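Long-range contacts in DNA polymerase III subunit beta (Helicobacter pylori 26695, PDB 4S3I), which forms a sliding clamp that tethers DNA polymerases and other proteins to DNA and gives replication its processivity: residues A[37-42]-A[65-70]; A[47-52]-A[118-123]; A[55-60]-A[231-236]; A[129-134]-A[215-220]. One frame throughout, in Å; residues are numbered along the deposited sequence.

Contact 1 of 4, residues A[37-42]-A[65-70]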
loop_
_atom_site.group_PDB
_atom_site.type_symbol
_atom_site.label_atom_id
_atom_site.label_comp_id
_atom_site.label_asym_id
_atom_site.label_seq_id
_atom_site.Cartn_x
_atom_site.Cartn_y
_atom_site.Cartn_z
ATOM N N LEU A 37 -7.870 6.305 30.353
ATOM C CA LEU A 37 -8.134 7.737 30.247
ATOM C C LEU A 37 -8.130 8.337 31.645
ATOM O O LEU A 37 -8.648 7.729 32.587
ATOM C CB LEU A 37 -9.493 7.996 29.602
ATOM C CG LEU A 37 -9.775 7.435 28.219
ATOM C CD1 LEU A 37 -11.216 7.745 27.803
ATOM C CD2 LEU A 37 -8.790 8.007 27.199
ATOM N N GLU A 38 -7.555 9.529 31.783
ATOM C CA GLU A 38 -7.584 10.228 33.069
ATOM C C GLU A 38 -7.705 11.730 32.872
ATOM O O GLU A 38 -6.897 12.336 32.164
ATOM C CB GLU A 38 -6.343 9.896 33.908
ATOM C CG GLU A 38 -6.239 10.728 35.184
ATOM C CD GLU A 38 -5.494 10.016 36.310
ATOM O OE1 GLU A 38 -4.543 9.253 36.021
ATOM O OE2 GLU A 38 -5.865 10.227 37.490
ATOM N N VAL A 39 -8.722 12.331 33.484
ATOM C CA VAL A 39 -8.877 13.778 33.397
ATOM C C VAL A 39 -8.328 14.375 34.681
ATOM O O VAL A 39 -8.800 14.055 35.770
ATOM C CB VAL A 39 -10.342 14.202 33.167
ATOM C CG1 VAL A 39 -10.444 15.718 33.082
ATOM C CG2 VAL A 39 -10.888 13.566 31.879
ATOM N N ILE A 40 -7.303 15.212 34.542
ATOM C CA ILE A 40 -6.694 15.905 35.673
ATOM C C ILE A 40 -6.565 17.387 35.340
ATOM O O ILE A 40 -5.787 17.758 34.455
ATOM C CB ILE A 40 -5.287 15.360 35.985
ATOM C CG1 ILE A 40 -5.364 13.891 36.401
ATOM C CG2 ILE A 40 -4.636 16.176 37.100
ATOM C CD1 ILE A 40 -4.014 13.240 36.670
ATOM N N LYS A 41 -7.322 18.224 36.047
ATOM C CA LYS A 41 -7.352 19.660 35.768
ATOM C C LYS A 41 -7.718 19.913 34.305
ATOM O O LYS A 41 -8.769 19.467 33.842
ATOM C CB LYS A 41 -6.026 20.321 36.165
ATOM C CG LYS A 41 -5.758 20.248 37.673
ATOM C CD LYS A 41 -4.294 20.473 38.016
ATOM C CE LYS A 41 -4.007 20.061 39.454
ATOM N NZ LYS A 41 -2.547 20.091 39.768
ATOM N N GLU A 42 -6.861 20.604 33.568
ATOM C CA GLU A 42 -7.204 20.903 32.183
ATOM C C GLU A 42 -6.526 19.985 31.168
ATOM O O GLU A 42 -6.374 20.359 30.005
ATOM C CB GLU A 42 -6.927 22.374 31.857
ATOM C CG GLU A 42 -8.194 23.214 31.662
ATOM C CD GLU A 42 -9.076 23.279 32.907
ATOM O OE1 GLU A 42 -10.318 23.233 32.759
ATOM O OE2 GLU A 42 -8.534 23.384 34.031
ATOM N N ASP A 65 -15.706 19.459 33.255
ATOM C CA ASP A 65 -16.771 19.599 34.245
ATOM C C ASP A 65 -16.581 18.613 35.381
ATOM O O ASP A 65 -17.025 18.841 36.511
ATOM C CB ASP A 65 -18.143 19.354 33.600
ATOM C CG ASP A 65 -18.398 20.242 32.401
ATOM O OD1 ASP A 65 -17.417 20.725 31.802
ATOM O OD2 ASP A 65 -19.584 20.443 32.058
ATOM N N LYS A 66 -15.924 17.503 35.072
ATOM C CA LYS A 66 -15.804 16.407 36.028
ATOM C C LYS A 66 -14.535 15.602 35.774
ATOM O O LYS A 66 -14.313 15.107 34.662
ATOM C CB LYS A 66 -17.038 15.500 35.963
ATOM C CG LYS A 66 -16.819 14.094 36.508
ATOM C CD LYS A 66 -16.656 14.091 38.012
ATOM C CE LYS A 66 -17.967 14.419 38.701
ATOM N NZ LYS A 66 -17.896 14.196 40.174
ATOM N N GLU A 67 -13.705 15.485 36.808
ATOM C CA GLU A 67 -12.446 14.753 36.728
ATOM C C GLU A 67 -12.621 13.289 37.149
ATOM O O GLU A 67 -13.450 12.974 38.005
ATOM C CB GLU A 67 -11.394 15.430 37.614
ATOM C CG GLU A 67 -11.045 16.847 37.187
ATOM C CD GLU A 67 -10.040 17.500 38.118
ATOM O OE1 GLU A 67 -9.885 17.010 39.256
ATOM O OE2 GLU A 67 -9.408 18.496 37.711
ATOM N N GLY A 68 -11.839 12.400 36.540
ATOM C CA GLY A 68 -11.906 10.985 36.868
ATOM C C GLY A 68 -11.186 10.115 35.847
ATOM O O GLY A 68 -10.545 10.629 34.923
ATOM N N VAL A 69 -11.308 8.797 36.007
ATOM C CA VAL A 69 -10.604 7.850 35.144
ATOM C C VAL A 69 -11.571 6.873 34.485
ATOM O O VAL A 69 -12.681 6.667 34.980
ATOM C CB VAL A 69 -9.577 7.042 35.955
ATOM C CG1 VAL A 69 -8.468 7.947 36.468
ATOM C CG2 VAL A 69 -10.266 6.339 37.128
ATOM N N GLY A 70 -11.140 6.265 33.383
ATOM C CA GLY A 70 -11.914 5.244 32.689
ATOM C C GLY A 70 -11.035 4.549 31.654
ATOM O O GLY A 70 -9.844 4.842 31.564
#
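Leu37 and Gly70, together with Glu38 and Val69, form an antiparallel strand pair in the N-terminal clamp domain, joining strand 34-40 to strand 68-73, the outermost strand of its sheet within this chain. The short strand axes approach to 4.7 Å with directions 170° apart. Leu37 and Gly70 are a hydrogen-bonded pair: Leu37 N donates to Gly70 O at 2.7 Å, and Gly70 N donates back to Leu37 O at 3.0 Å. Glu38 and Val69 follow as a non-hydrogen-bonded pair, their side chains side by side and pointing the same way. The extended Glu38 chain runs past one methyl, Val69 CG1, which lies 3.6 Å from Glu38 CD. The other face carries Leu37 and Val39, both buried; Leu37 packs on Leu46 and Val39 on Leu44, both of strand 43-49, and Val39 also reaches Ile5 of strand 4-7. Val39 N donates to Gly68 O at 2.9 Å in an almost straight bond. Glu67 has CG anti to its carbonyl carbon (chi1 -63°) and an extended chain that carries the carboxylate to the turn at Lys41. Lys41 N donates to Glu67 OE2 at 2.7 Å, a bent bond that meets this oxygen from above the carboxylate plane, 57° out of it.

Contact 2 of 4, residues A[47-52]-A[118-123]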
loop_
_atom_site.group_PDB
_atom_site.type_symbol
_atom_site.label_atom_id
_atom_site.label_comp_id
_atom_site.label_asym_id
_atom_site.label_seq_id
_atom_site.Cartn_x
_atom_site.Cartn_y
_atom_site.Cartn_z
ATOM N N LYS A 47 -3.294 6.646 27.913
ATOM C CA LYS A 47 -2.129 5.768 27.937
ATOM C C LYS A 47 -2.431 4.325 27.560
ATOM O O LYS A 47 -3.494 3.791 27.879
ATOM C CB LYS A 47 -1.382 5.846 29.270
ATOM C CG LYS A 47 -2.087 5.241 30.452
ATOM C CD LYS A 47 -1.122 5.180 31.635
ATOM C CE LYS A 47 -1.801 4.691 32.911
ATOM N NZ LYS A 47 -2.633 5.745 33.560
ATOM N N ALA A 48 -1.482 3.720 26.852
ATOM C CA ALA A 48 -1.559 2.321 26.447
ATOM C C ALA A 48 -0.204 1.688 26.723
ATOM O O ALA A 48 0.815 2.134 26.183
ATOM C CB ALA A 48 -1.898 2.224 24.980
ATOM N N SER A 49 -0.184 0.659 27.562
ATOM C CA SER A 49 1.076 0.044 27.964
ATOM C C SER A 49 0.893 -1.405 28.392
ATOM O O SER A 49 -0.217 -1.836 28.722
ATOM C CB SER A 49 1.705 0.833 29.116
ATOM O OG SER A 49 1.014 0.625 30.336
ATOM N N ASP A 50 1.991 -2.152 28.381
ATOM C CA ASP A 50 2.035 -3.450 29.034
ATOM C C ASP A 50 3.345 -3.537 29.799
ATOM O O ASP A 50 4.002 -2.518 30.015
ATOM C CB ASP A 50 1.880 -4.605 28.031
ATOM C CG ASP A 50 2.872 -4.534 26.875
ATOM O OD1 ASP A 50 4.073 -4.279 27.114
ATOM O OD2 ASP A 50 2.445 -4.742 25.715
ATOM N N SER A 51 3.735 -4.740 30.194
ATOM C CA SER A 51 4.990 -4.937 30.917
ATOM C C SER A 51 6.219 -4.527 30.088
ATOM O O SER A 51 7.249 -4.140 30.641
ATOM C CB SER A 51 5.124 -6.402 31.350
ATOM O OG SER A 51 5.137 -7.258 30.214
ATOM N N ASP A 52 6.102 -4.600 28.764
ATOM C CA ASP A 52 7.264 -4.475 27.888
ATOM C C ASP A 52 7.469 -3.076 27.294
ATOM O O ASP A 52 8.601 -2.661 27.032
ATOM C CB ASP A 52 7.157 -5.492 26.744
ATOM C CG ASP A 52 7.055 -6.929 27.235
ATOM O OD1 ASP A 52 6.594 -7.155 28.374
ATOM O OD2 ASP A 52 7.432 -7.838 26.462
ATOM N N PRO A 118 -2.343 -1.851 33.693
ATOM C CA PRO A 118 -0.978 -1.985 34.223
ATOM C C PRO A 118 -0.434 -0.651 34.717
ATOM O O PRO A 118 -0.737 0.387 34.125
ATOM C CB PRO A 118 -0.168 -2.437 33.002
ATOM C CG PRO A 118 -1.188 -2.994 32.028
ATOM C CD PRO A 118 -2.424 -2.179 32.256
ATOM N N GLU A 119 0.356 -0.677 35.782
ATOM C CA GLU A 119 0.975 0.537 36.294
ATOM C C GLU A 119 1.964 1.076 35.257
ATOM O O GLU A 119 2.786 0.326 34.726
ATOM C CB GLU A 119 1.710 0.248 37.603
ATOM C CG GLU A 119 1.453 1.273 38.698
ATOM C CD GLU A 119 2.546 1.297 39.764
ATOM O OE1 GLU A 119 3.445 0.424 39.733
ATOM O OE2 GLU A 119 2.508 2.203 40.626
ATOM N N PHE A 120 1.867 2.364 34.948
ATOM C CA PHE A 120 2.843 3.009 34.078
ATOM C C PHE A 120 4.080 3.309 34.929
ATOM O O PHE A 120 3.997 4.023 35.922
ATOM C CB PHE A 120 2.277 4.301 33.517
ATOM C CG PHE A 120 2.987 4.781 32.286
ATOM C CD1 PHE A 120 2.465 4.522 31.027
ATOM C CD2 PHE A 120 4.178 5.490 32.387
ATOM C CE1 PHE A 120 3.118 4.958 29.883
ATOM C CE2 PHE A 120 4.836 5.933 31.256
ATOM C CZ PHE A 120 4.306 5.668 29.996
ATOM N N PRO A 121 5.234 2.760 34.538
ATOM C CA PRO A 121 6.440 2.785 35.377
ATOM C C PRO A 121 7.115 4.157 35.471
ATOM O O PRO A 121 7.074 4.944 34.523
ATOM C CB PRO A 121 7.377 1.819 34.646
ATOM C CG PRO A 121 6.963 1.944 33.190
ATOM C CD PRO A 121 5.465 2.102 33.238
ATOM N N VAL A 122 7.728 4.440 36.615
ATOM C CA VAL A 122 8.694 5.530 36.690
ATOM C C VAL A 122 10.030 4.954 37.141
ATOM O O VAL A 122 10.079 3.986 37.904
ATOM C CB VAL A 122 8.286 6.665 37.652
ATOM C CG1 VAL A 122 6.876 7.173 37.356
ATOM C CG2 VAL A 122 8.415 6.200 39.063
ATOM N N ILE A 123 11.116 5.549 36.665
ATOM C CA ILE A 123 12.436 5.037 36.986
ATOM C C ILE A 123 13.244 6.028 37.815
ATOM O O ILE A 123 12.955 7.229 37.823
ATOM C CB ILE A 123 13.216 4.719 35.706
ATOM C CG1 ILE A 123 13.410 5.994 34.872
ATOM C CG2 ILE A 123 12.488 3.641 34.897
ATOM C CD1 ILE A 123 14.241 5.794 33.591
HETATM O O HOH W 1 2.860 -0.848 31.898
#
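Lys47 and Phe120 meet through the middle of the lysine chain, their side chains sliding past each other in opposite directions, where the loop after strand 105-110 packs against strand 43-49 of the N-terminal clamp domain. Lys47 CG sits between its backbone N and carbonyl carbon (chi1 70°). The chain then runs extended to CE, and its bend comes only at the last torsion. Lys47 CD comes nearest, 3.7 Å from Phe120 CD1, approaching the ring obliquely. Ser49 adds a looser approach, its OG 4.2 Å from Phe120 CD1. Pro118 packs its ring on the strand end, with Pro118 CG 3.6 Å from Ser49 O. Ser49 OG, between its backbone N and carbonyl carbon (chi1 73°), meets water 1 at 2.8 Å; this water links the segments, donating to Asp50 O, also at 2.8 Å, and to Glu119 O at 3.1 Å. Asp50 turns away from the proline side and shapes its own loop: its OD1 accepts from Asp52 N at 2.6 Å, an Asx turn, and also from Ile53 N. The 118-123 loop packs against several neighbouring strands: Phe120 meets Phe236 of strand 233-238 edge-to-face and touches Lys56 of strand 53-60, while Ile123 reaches Leu225 and Val227 of strand 225-229.

Contact 3 of 4, residues A[55-60]-A[231-236]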
loop_
_atom_site.group_PDB
_atom_site.type_symbol
_atom_site.label_atom_id
_atom_site.label_comp_id
_atom_site.label_asym_id
_atom_site.label_seq_id
_atom_site.Cartn_x
_atom_site.Cartn_y
_atom_site.Cartn_z
ATOM N N LEU A 55 3.105 3.970 26.080
ATOM C CA LEU A 55 3.065 5.377 25.722
ATOM C C LEU A 55 2.014 6.062 26.581
ATOM O O LEU A 55 0.889 5.563 26.714
ATOM C CB LEU A 55 2.690 5.547 24.253
ATOM C CG LEU A 55 2.511 7.004 23.816
ATOM C CD1 LEU A 55 3.833 7.768 23.957
ATOM C CD2 LEU A 55 1.978 7.074 22.387
ATOM N N LYS A 56 2.381 7.198 27.168
ATOM C CA LYS A 56 1.427 8.041 27.880
ATOM C C LYS A 56 1.467 9.433 27.258
ATOM O O LYS A 56 2.535 10.044 27.148
ATOM C CB LYS A 56 1.780 8.098 29.370
ATOM C CG LYS A 56 0.963 9.082 30.193
ATOM C CD LYS A 56 1.430 9.044 31.650
ATOM C CE LYS A 56 0.540 9.879 32.563
ATOM N NZ LYS A 56 0.893 9.676 34.003
ATOM N N SER A 57 0.310 9.922 26.828
ATOM C CA SER A 57 0.221 11.214 26.156
ATOM C C SER A 57 -0.849 12.058 26.825
ATOM O O SER A 57 -1.659 11.542 27.604
ATOM C CB SER A 57 -0.152 11.023 24.683
ATOM O OG SER A 57 0.749 10.156 24.021
ATOM N N TYR A 58 -0.870 13.352 26.519
ATOM C CA TYR A 58 -1.984 14.187 26.955
ATOM C C TYR A 58 -2.435 15.139 25.857
ATOM O O TYR A 58 -1.654 15.498 24.969
ATOM C CB TYR A 58 -1.649 14.969 28.233
ATOM C CG TYR A 58 -0.903 16.265 27.995
ATOM C CD1 TYR A 58 0.480 16.309 28.054
ATOM C CD2 TYR A 58 -1.587 17.456 27.731
ATOM C CE1 TYR A 58 1.167 17.492 27.852
ATOM C CE2 TYR A 58 -0.908 18.639 27.516
ATOM C CZ TYR A 58 0.470 18.651 27.580
ATOM O OH TYR A 58 1.161 19.824 27.370
ATOM N N ILE A 59 -3.702 15.541 25.927
ATOM C CA ILE A 59 -4.179 16.700 25.190
ATOM C C ILE A 59 -4.865 17.625 26.187
ATOM O O ILE A 59 -5.334 17.176 27.239
ATOM C CB ILE A 59 -5.153 16.323 24.058
ATOM C CG1 ILE A 59 -6.410 15.646 24.612
ATOM C CG2 ILE A 59 -4.453 15.448 23.013
ATOM C CD1 ILE A 59 -7.482 15.340 23.530
ATOM N N PHE A 60 -4.908 18.917 25.867
ATOM C CA PHE A 60 -5.611 19.869 26.711
ATOM C C PHE A 60 -7.091 19.712 26.443
ATOM O O PHE A 60 -7.495 19.488 25.304
ATOM C CB PHE A 60 -5.192 21.302 26.376
ATOM C CG PHE A 60 -3.795 21.650 26.813
ATOM C CD1 PHE A 60 -3.492 21.786 28.167
ATOM C CD2 PHE A 60 -2.795 21.864 25.875
ATOM C CE1 PHE A 60 -2.205 22.111 28.578
ATOM C CE2 PHE A 60 -1.502 22.195 26.274
ATOM C CZ PHE A 60 -1.208 22.318 27.627
ATOM N N GLU A 231 7.256 17.189 25.601
ATOM C CA GLU A 231 6.153 17.854 26.298
ATOM C C GLU A 231 4.852 17.052 26.209
ATOM O O GLU A 231 4.096 16.989 27.182
ATOM C CB GLU A 231 5.964 19.305 25.837
ATOM C CG GLU A 231 5.356 20.213 26.920
ATOM C CD GLU A 231 5.969 21.613 26.942
ATOM O OE1 GLU A 231 5.199 22.603 26.927
ATOM O OE2 GLU A 231 7.217 21.720 26.984
ATOM N N MET A 232 4.618 16.409 25.065
ATOM C CA MET A 232 3.381 15.646 24.857
ATOM C C MET A 232 3.442 14.163 25.284
ATOM O O MET A 232 2.445 13.607 25.762
ATOM C CB MET A 232 2.917 15.748 23.393
ATOM C CG MET A 232 1.668 14.921 23.089
ATOM S SD MET A 232 1.020 15.123 21.409
ATOM C CE MET A 232 -0.319 13.914 21.441
ATOM N N HIS A 233 4.598 13.526 25.113
ATOM C CA HIS A 233 4.689 12.078 25.285
ATOM C C HIS A 233 5.657 11.609 26.362
ATOM O O HIS A 233 6.723 12.204 26.561
ATOM C CB HIS A 233 5.112 11.424 23.971
ATOM C CG HIS A 233 4.205 11.718 22.822
ATOM N ND1 HIS A 233 2.878 11.338 22.803
ATOM C CD2 HIS A 233 4.439 12.330 21.637
ATOM C CE1 HIS A 233 2.334 11.714 21.660
ATOM N NE2 HIS A 233 3.259 12.317 20.931
ATOM N N THR A 234 5.282 10.526 27.044
ATOM C CA THR A 234 6.223 9.748 27.839
ATOM C C THR A 234 6.165 8.323 27.304
ATOM O O THR A 234 5.136 7.656 27.407
ATOM C CB THR A 234 5.880 9.745 29.336
ATOM O OG1 THR A 234 5.801 11.094 29.822
ATOM C CG2 THR A 234 6.940 8.965 30.135
ATOM N N PHE A 235 7.267 7.874 26.714
ATOM C CA PHE A 235 7.379 6.540 26.156
ATOM C C PHE A 235 8.324 5.752 27.031
ATOM O O PHE A 235 9.313 6.307 27.544
ATOM C CB PHE A 235 7.960 6.642 24.746
ATOM C CG PHE A 235 8.421 5.328 24.169
ATOM C CD1 PHE A 235 7.578 4.592 23.354
ATOM C CD2 PHE A 235 9.711 4.845 24.412
ATOM C CE1 PHE A 235 7.999 3.384 22.795
ATOM C CE2 PHE A 235 10.141 3.639 23.866
ATOM C CZ PHE A 235 9.278 2.903 23.051
ATOM N N PHE A 236 8.041 4.466 27.212
ATOM C CA PHE A 236 9.014 3.569 27.828
ATOM C C PHE A 236 9.124 2.239 27.088
ATOM O O PHE A 236 8.192 1.804 26.404
ATOM C CB PHE A 236 8.699 3.318 29.299
ATOM C CG PHE A 236 7.694 2.218 29.528
ATOM C CD1 PHE A 236 8.107 0.899 29.709
ATOM C CD2 PHE A 236 6.334 2.506 29.574
ATOM C CE1 PHE A 236 7.172 -0.127 29.912
ATOM C CE2 PHE A 236 5.399 1.500 29.794
ATOM C CZ PHE A 236 5.820 0.180 29.956
#
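Ser57 and His233 set their side chains on one face of an antiparallel strand pair, with the hydroxyl at the edge of the imidazole and close to its plane. Ser57 OG and His233 ND1 are 2.7 Å apart and hydrogen-bonded, either being a possible donor. With OG anti to the serine's carbonyl carbon (chi1 -55°), the hydroxyl meets the ND1 edge of the ring. Leu55 crosses the histidine obliquely on the same face, Leu55 CD1 standing 3.9 Å from His233 ND1. Within its own segment, Met232 lays CG over one face of the imidazole, offset toward the rim, and Tyr18 of helix 9-19 makes an edge-to-face contact with the ring. Further along, Tyr58 turns an edge to the other backbone: Tyr58 CE1 comes within 3.0 Å of Glu231 O, near the ring plane. Tyr58 CE2 in turn stands over the centre of the Phe60 ring. Lys56 and Thr234 form the hydrogen-bonded pair, with Lys56 N to Thr234 O and Thr234 N to Lys56 O both 2.8 Å and nearly straight, whereas Tyr58 N to Met232 O is weak at 3.4 Å. The axes lie 4.7 Å apart and 177° apart in direction. Here the N-terminal domain (53-60) and the central domain (233-238) share one continuous antiparallel sheet, the across-boundary pairing characteristic of the beta sliding clamp, whose ring is built from such joined domains.

Contact 4 of 4, residues A[129-134]-A[215-220]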
loop_
_atom_site.group_PDB
_atom_site.type_symbol
_atom_site.label_atom_id
_atom_site.label_comp_id
_atom_site.label_asym_id
_atom_site.label_seq_id
_atom_site.Cartn_x
_atom_site.Cartn_y
_atom_site.Cartn_z
ATOM N N ILE A 129 20.263 11.758 29.118
ATOM C CA ILE A 129 20.703 12.776 28.184
ATOM C C ILE A 129 19.522 13.624 27.715
ATOM O O ILE A 129 18.363 13.184 27.736
ATOM C CB ILE A 129 21.408 12.164 26.965
ATOM C CG1 ILE A 129 20.524 11.104 26.307
ATOM C CG2 ILE A 129 22.748 11.562 27.358
ATOM C CD1 ILE A 129 21.010 10.727 24.904
ATOM N N GLU A 130 19.837 14.850 27.314
ATOM C CA GLU A 130 18.876 15.744 26.703
ATOM C C GLU A 130 19.282 15.800 25.244
ATOM O O GLU A 130 20.452 16.030 24.935
ATOM C CB GLU A 130 18.966 17.139 27.338
ATOM C CG GLU A 130 17.681 17.622 28.021
ATOM C CD GLU A 130 17.366 16.886 29.325
ATOM O OE1 GLU A 130 18.113 15.949 29.685
ATOM O OE2 GLU A 130 16.370 17.245 29.995
ATOM N N VAL A 131 18.334 15.553 24.347
ATOM C CA VAL A 131 18.640 15.482 22.928
ATOM C C VAL A 131 17.988 16.665 22.239
ATOM O O VAL A 131 16.776 16.687 22.070
ATOM C CB VAL A 131 18.120 14.162 22.334
ATOM C CG1 VAL A 131 18.385 14.104 20.827
ATOM C CG2 VAL A 131 18.773 12.985 23.025
ATOM N N ASN A 132 18.779 17.663 21.853
ATOM C CA ASN A 132 18.180 18.852 21.256
ATOM C C ASN A 132 18.431 18.995 19.752
ATOM O O ASN A 132 18.257 20.073 19.184
ATOM C CB ASN A 132 18.596 20.115 22.019
ATOM C CG ASN A 132 17.936 20.214 23.393
ATOM O OD1 ASN A 132 18.611 20.407 24.404
ATOM N ND2 ASN A 132 16.611 20.072 23.431
ATOM N N ALA A 133 18.821 17.895 19.120
ATOM C CA ALA A 133 19.080 17.861 17.684
ATOM C C ALA A 133 18.656 16.502 17.143
ATOM O O ALA A 133 18.486 15.561 17.920
ATOM C CB ALA A 133 20.551 18.129 17.400
ATOM N N PRO A 134 18.492 16.381 15.811
ATOM C CA PRO A 134 17.951 15.115 15.300
ATOM C C PRO A 134 18.948 13.960 15.287
ATOM O O PRO A 134 18.597 12.885 14.803
ATOM C CB PRO A 134 17.560 15.453 13.850
ATOM C CG PRO A 134 17.491 16.958 13.795
ATOM C CD PRO A 134 18.513 17.435 14.780
ATOM N N GLU A 215 13.391 15.596 17.756
ATOM C CA GLU A 215 14.359 16.315 18.571
ATOM C C GLU A 215 13.690 16.929 19.796
ATOM O O GLU A 215 12.462 16.895 19.924
ATOM C CB GLU A 215 15.071 17.390 17.742
ATOM C CG GLU A 215 14.131 18.420 17.134
ATOM C CD GLU A 215 14.872 19.423 16.269
ATOM O OE1 GLU A 215 16.109 19.273 16.121
ATOM O OE2 GLU A 215 14.223 20.355 15.744
ATOM N N ASN A 216 14.506 17.494 20.681
ATOM C CA ASN A 216 14.032 18.094 21.924
ATOM C C ASN A 216 13.215 17.106 22.757
ATOM O O ASN A 216 12.006 17.279 22.961
ATOM C CB ASN A 216 13.280 19.408 21.663
ATOM C CG ASN A 216 14.194 20.505 21.119
ATOM O OD1 ASN A 216 15.377 20.569 21.461
ATOM N ND2 ASN A 216 13.647 21.369 20.265
ATOM N N PHE A 217 13.893 16.050 23.199
ATOM C CA PHE A 217 13.324 15.091 24.139
ATOM C C PHE A 217 14.419 14.657 25.097
ATOM O O PHE A 217 15.602 14.882 24.841
ATOM C CB PHE A 217 12.719 13.874 23.429
ATOM C CG PHE A 217 13.689 13.125 22.539
ATOM C CD1 PHE A 217 13.786 13.435 21.189
ATOM C CD2 PHE A 217 14.492 12.101 23.050
ATOM C CE1 PHE A 217 14.674 12.748 20.362
ATOM C CE2 PHE A 217 15.381 11.407 22.225
ATOM C CZ PHE A 217 15.470 11.731 20.877
ATOM N N SER A 218 14.033 14.051 26.212
ATOM C CA SER A 218 15.019 13.496 27.123
ATOM C C SER A 218 15.039 11.986 26.944
ATOM O O SER A 218 14.039 11.393 26.533
ATOM C CB SER A 218 14.662 13.836 28.560
ATOM O OG SER A 218 13.433 13.250 28.899
ATOM N N PHE A 219 16.175 11.370 27.240
ATOM C CA PHE A 219 16.285 9.924 27.268
ATOM C C PHE A 219 16.885 9.562 28.605
ATOM O O PHE A 219 17.949 10.082 28.971
ATOM C CB PHE A 219 17.187 9.411 26.132
ATOM C CG PHE A 219 17.518 7.931 26.232
ATOM C CD1 PHE A 219 18.515 7.472 27.097
ATOM C CD2 PHE A 219 16.841 7.003 25.451
ATOM C CE1 PHE A 219 18.811 6.110 27.185
ATOM C CE2 PHE A 219 17.137 5.643 25.533
ATOM C CZ PHE A 219 18.121 5.198 26.393
ATOM N N LYS A 220 16.215 8.674 29.336
ATOM C CA LYS A 220 16.726 8.214 30.622
ATOM C C LYS A 220 16.600 6.711 30.760
ATOM O O LYS A 220 15.682 6.103 30.214
ATOM C CB LYS A 220 15.977 8.877 31.784
ATOM C CG LYS A 220 16.044 10.385 31.823
ATOM C CD LYS A 220 14.777 10.946 32.456
ATOM C CE LYS A 220 14.869 12.442 32.682
ATOM N NZ LYS A 220 15.813 12.774 33.785
HETATM O O HOH W 2 16.095 22.433 18.973
#
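Phe217 offers one ring face to Val131 in a CH-pi contact within an antiparallel strand pair of the central clamp domain: Val131 CB lies 4.0 Å from the ring centroid, 17° off the normal and displaced toward the rim. The two side chains lie side by side, and Val131 CG1 and CG2 reach out to the CZ and CE2 rim atoms. Phe217 CG sits between its backbone N and carbonyl carbon (chi1 57°), and the same ring also meets Leu136 and Val137 of helix 135-143. On this buried face Ile129 crosses Phe219 obliquely, with Ile129 CG1 3.7 Å from Phe219 CB. The amides of Asn132 and Asn216 are turned 59° apart; the spacing of their facing atoms is too short to be trusted. Water 2 joins the two residues by another route, donating to the backbone carbonyl Asn132 O at 3.2 Å and accepting from the side-chain Asn216 ND2 at 3.0 Å. Along the backbone, Ile129 and Phe219 are joined by two bonds, and Val131 N donates to Phe217 O at 2.9 Å. Asn216 and Phe217 both face Val131, a G1 beta bulge in which Val131 O accepts from Phe217 N and, weakly, from Asn216 N. Beyond the bulge, Glu215 runs alongside Pro134, and Glu215 OE1 comes to rest 3.3 Å from Pro134 CD.

Overall arrangement
From the N terminus, contact 1 closes first, when 65-70 returns to 37-42. Before it closes, contacts 2 and 3 have both opened at 47-52 and 55-60, so contact 1 crosses each of them. Contact 2 closes at 118-123 while contact 3 is still open, so these two also cross. Contact 4 opens and closes, 129-134 with 215-220, before 231-236 completes contact 3, whose span therefore encloses it; contacts 1 and 2 precede contact 4 in series. All four reach one antiparallel sheet: contact 1 at its outer strand, contact 4 in the central domain, contact 3 at the seam between domains. The loop of contact 2 lies beside that seam.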